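Local atomic coordinates of tissue factor pathway inhibitor 2 (Homo sapiens, PDB entry 1ZR0), a protein that inhibits trypsin, plasmin and factor VIIa/tissue factor, and factor Xa weakly, through Kunitz domains of which this chain is the first, and may regulate plasmin-mediated matrix remodelling. Residues L22-Y27 with F37-C42. Numbering follows the deposited sequence.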
ATOM      1  N   LEU B  22      -1.605   3.516   8.343  1.00 21.24           N
ATOM      2  CA  LEU B  22      -0.769   4.502   8.988  1.00 20.14           C
ATOM      3  C   LEU B  22      -1.367   4.968  10.334  1.00 22.03           C
ATOM      4  O   LEU B  22      -2.521   5.364  10.394  1.00 21.38           O
ATOM      5  CB  LEU B  22      -0.630   5.701   8.044  1.00 20.41           C
ATOM      6  CG  LEU B  22      -0.002   5.404   6.702  1.00 22.77           C
ATOM      7  CD1 LEU B  22      -0.239   6.591   5.814  1.00 29.76           C
ATOM      8  CD2 LEU B  22       1.444   5.081   6.900  1.00 25.91           C
ATOM      9  N   LEU B  23      -0.611   4.879  11.445  1.00 20.19           N
ATOM     10  CA  LEU B  23      -1.144   5.235  12.720  1.00 21.57           C
ATOM     11  C   LEU B  23      -1.390   6.757  12.812  1.00 20.14           C
ATOM     12  O   LEU B  23      -0.455   7.558  12.640  1.00 22.95           O
ATOM     13  CB  LEU B  23      -0.150   4.831  13.793  1.00 24.76           C
ATOM     14  CG  LEU B  23      -0.634   4.882  15.246  1.00 28.11           C
ATOM     15  CD1 LEU B  23      -1.897   4.103  15.468  1.00 33.14           C
ATOM     16  CD2 LEU B  23       0.527   4.224  16.114  1.00 32.28           C
ATOM     17  N   ARG B  24      -2.649   7.095  13.067  1.00 20.71           N
ATOM     18  CA  ARG B  24      -3.110   8.490  13.234  1.00 19.98           C
ATOM     19  C   ARG B  24      -4.038   8.538  14.414  1.00 22.31           C
ATOM     20  O   ARG B  24      -4.465   7.518  14.993  1.00 19.27           O
ATOM     21  CB  ARG B  24      -3.840   8.939  11.952  1.00 20.38           C
ATOM     22  CG  ARG B  24      -2.984   9.055  10.638  1.00 19.30           C
ATOM     23  CD  ARG B  24      -1.848  10.060  10.760  1.00 23.59           C
ATOM     24  NE  ARG B  24      -1.120  10.147   9.525  1.00 25.18           N
ATOM     25  CZ  ARG B  24      -1.574  10.782   8.451  1.00 25.40           C
ATOM     26  NH1 ARG B  24      -2.682  11.521   8.488  1.00 27.09           N
ATOM     27  NH2 ARG B  24      -0.812  10.802   7.348  1.00 29.19           N
ATOM     28  N   TYR B  25      -4.456   9.753  14.764  1.00 21.11           N
ATOM     29  CA  TYR B  25      -5.367   9.976  15.856  1.00 21.15           C
ATOM     30  C   TYR B  25      -6.591  10.707  15.439  1.00 21.53           C
ATOM     31  O   TYR B  25      -6.560  11.461  14.491  1.00 22.49           O
ATOM     32  CB  TYR B  25      -4.683  10.764  16.930  1.00 20.24           C
ATOM     33  CG  TYR B  25      -3.550   9.975  17.567  1.00 21.23           C
ATOM     34  CD1 TYR B  25      -2.317   9.900  16.981  1.00 25.81           C
ATOM     35  CD2 TYR B  25      -3.796   9.301  18.748  1.00 29.71           C
ATOM     36  CE1 TYR B  25      -1.313   9.103  17.536  1.00 28.22           C
ATOM     37  CE2 TYR B  25      -2.809   8.563  19.358  1.00 28.64           C
ATOM     38  CZ  TYR B  25      -1.584   8.481  18.764  1.00 31.55           C
ATOM     39  OH  TYR B  25      -0.632   7.679  19.357  1.00 39.89           O
ATOM     40  N   TYR B  26      -7.715  10.399  16.093  1.00 21.70           N
ATOM     41  CA  TYR B  26      -8.976  11.070  15.761  1.00 21.98           C
ATOM     42  C   TYR B  26      -9.738  11.362  17.080  1.00 23.80           C
ATOM     43  O   TYR B  26      -9.578  10.675  18.071  1.00 23.50           O
ATOM     44  CB  TYR B  26      -9.893  10.343  14.772  1.00 21.67           C
ATOM     45  CG  TYR B  26     -10.572   9.172  15.424  1.00 21.63           C
ATOM     46  CD1 TYR B  26      -9.834   8.023  15.740  1.00 22.42           C
ATOM     47  CD2 TYR B  26     -11.883   9.221  15.794  1.00 21.31           C
ATOM     48  CE1 TYR B  26     -10.454   6.968  16.399  1.00 27.34           C
ATOM     49  CE2 TYR B  26     -12.516   8.136  16.406  1.00 22.25           C
ATOM     50  CZ  TYR B  26     -11.779   7.039  16.738  1.00 24.60           C
ATOM     51  OH  TYR B  26     -12.435   5.989  17.387  1.00 30.29           O
ATOM     52  N   TYR B  27     -10.584  12.398  17.062  1.00 23.19           N
ATOM     53  CA  TYR B  27     -11.471  12.609  18.194  1.00 23.30           C
ATOM     54  C   TYR B  27     -12.724  11.811  18.129  1.00 22.91           C
ATOM     55  O   TYR B  27     -13.383  11.846  17.155  1.00 24.95           O
ATOM     56  CB  TYR B  27     -11.870  14.085  18.277  1.00 23.32           C
ATOM     57  CG  TYR B  27     -12.668  14.410  19.516  1.00 21.94           C
ATOM     58  CD1 TYR B  27     -12.075  14.580  20.731  1.00 25.79           C
ATOM     59  CD2 TYR B  27     -14.017  14.596  19.417  1.00 25.47           C
ATOM     60  CE1 TYR B  27     -12.804  14.848  21.844  1.00 29.67           C
ATOM     61  CE2 TYR B  27     -14.779  14.886  20.555  1.00 29.87           C
ATOM     62  CZ  TYR B  27     -14.141  15.016  21.752  1.00 29.78           C
ATOM     63  OH  TYR B  27     -14.906  15.322  22.887  1.00 32.10           O
ATOM     64  N   PHE B  37      -6.310   5.397  15.114  1.00 22.37           N
ATOM     65  CA  PHE B  37      -6.836   4.598  14.074  1.00 20.88           C
ATOM     66  C   PHE B  37      -5.732   4.346  13.028  1.00 21.23           C
ATOM     67  O   PHE B  37      -4.713   4.982  13.024  1.00 21.50           O
ATOM     68  CB  PHE B  37      -8.138   5.198  13.444  1.00 21.73           C
ATOM     69  CG  PHE B  37      -7.925   6.427  12.535  1.00 19.44           C
ATOM     70  CD1 PHE B  37      -7.526   7.655  12.994  1.00 20.55           C
ATOM     71  CD2 PHE B  37      -8.207   6.333  11.202  1.00 21.24           C
ATOM     72  CE1 PHE B  37      -7.403   8.738  12.163  1.00 24.24           C
ATOM     73  CE2 PHE B  37      -8.074   7.362  10.345  1.00 22.68           C
ATOM     74  CZ  PHE B  37      -7.676   8.630  10.821  1.00 22.52           C
ATOM     75  N   LEU B  38      -6.039   3.508  12.050  1.00 21.68           N
ATOM     76  CA  LEU B  38      -5.106   3.249  10.952  1.00 20.44           C
ATOM     77  C   LEU B  38      -5.677   3.822   9.626  1.00 19.85           C
ATOM     78  O   LEU B  38      -6.728   3.368   9.104  1.00 21.72           O
ATOM     79  CB  LEU B  38      -4.913   1.670  10.821  1.00 19.63           C
ATOM     80  CG  LEU B  38      -4.196   1.003  12.016  1.00 23.54           C
ATOM     81  CD1 LEU B  38      -4.210  -0.553  11.832  1.00 29.69           C
ATOM     82  CD2 LEU B  38      -2.904   1.629  12.394  1.00 28.59           C
ATOM     83  N   TYR B  39      -5.022   4.897   9.186  1.00 20.46           N
ATOM     84  CA  TYR B  39      -5.382   5.648   8.016  1.00 21.58           C
ATOM     85  C   TYR B  39      -4.779   5.059   6.784  1.00 20.79           C
ATOM     86  O   TYR B  39      -3.644   4.591   6.796  1.00 20.31           O
ATOM     87  CB  TYR B  39      -4.867   7.071   8.294  1.00 22.75           C
ATOM     88  CG  TYR B  39      -5.003   8.052   7.170  1.00 20.28           C
ATOM     89  CD1 TYR B  39      -6.244   8.347   6.660  1.00 21.11           C
ATOM     90  CD2 TYR B  39      -3.902   8.740   6.740  1.00 22.25           C
ATOM     91  CE1 TYR B  39      -6.372   9.326   5.622  1.00 21.88           C
ATOM     92  CE2 TYR B  39      -3.985   9.687   5.743  1.00 25.52           C
ATOM     93  CZ  TYR B  39      -5.227   9.969   5.195  1.00 23.39           C
ATOM     94  OH  TYR B  39      -5.221  11.013   4.224  1.00 24.05           O
ATOM     95  N   GLY B  40      -5.525   5.088   5.686  1.00 21.65           N
ATOM     96  CA  GLY B  40      -5.099   4.513   4.424  1.00 21.13           C
ATOM     97  C   GLY B  40      -4.078   5.313   3.646  1.00 22.02           C
ATOM     98  O   GLY B  40      -3.422   4.719   2.837  1.00 22.19           O
ATOM     99  N   GLY B  41      -3.813   6.584   3.985  1.00 21.83           N
ATOM    100  CA  GLY B  41      -2.783   7.331   3.367  1.00 24.39           C
ATOM    101  C   GLY B  41      -3.146   8.474   2.442  1.00 26.16           C
ATOM    102  O   GLY B  41      -2.280   9.310   2.153  1.00 27.15           O
ATOM    103  N   CYS B  42      -4.407   8.589   2.079  1.00 26.25           N
ATOM    104  CA  CYS B  42      -4.864   9.731   1.272  1.00 27.92           C
ATOM    105  C   CYS B  42      -6.318  10.076   1.510  1.00 26.32           C
ATOM    106  O   CYS B  42      -7.108   9.298   2.106  1.00 25.91           O
ATOM    107  CB  CYS B  42      -4.605   9.445  -0.190  1.00 27.39           C
ATOM    108  SG  CYS B  42      -5.727   8.244  -0.812  1.00 34.33           S
TER
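R24 and Y39 meet on the densely packed face of the two strands, beside F37 and L22. Y39 CD2 lies over one face of the R24 guanidinium, toward its rim, 3.5 Å from R24 CZ; the planes are 44° apart, an oblique meeting and not a flat stack. R24 CG, anti to the carbonyl carbon (chi1 -66°), rests 3.6 Å from Y39 CB. Both polar ends are tied elsewhere, R24 NH1 to N48 OD1 and Y39 OH to E43 O. G41 N sits over the centre of the Y39 ring, on the face away from R24. F37 CE1 packs against R24 CB at 3.6 Å, and its ring stands almost perpendicular to that of Y26 (89°).

Underneath runs the twisted antiparallel hairpin of the Kunitz fold, in which L22 pairs with Y39 and R24 with F37 through two hydrogen bonds each; L22 N to Y39 O is 2.8 Å. The C18-C42 disulfide ties the end of 37-42 to C18, next to the reactive bond R19-A20 inferred by similarity.

The opposite face is sparser: L23 CD1 only brushes L38 CD2 at 4.1 Å, both residues remain partly exposed, and L38 packs on an aromatic side chain of the partner protein.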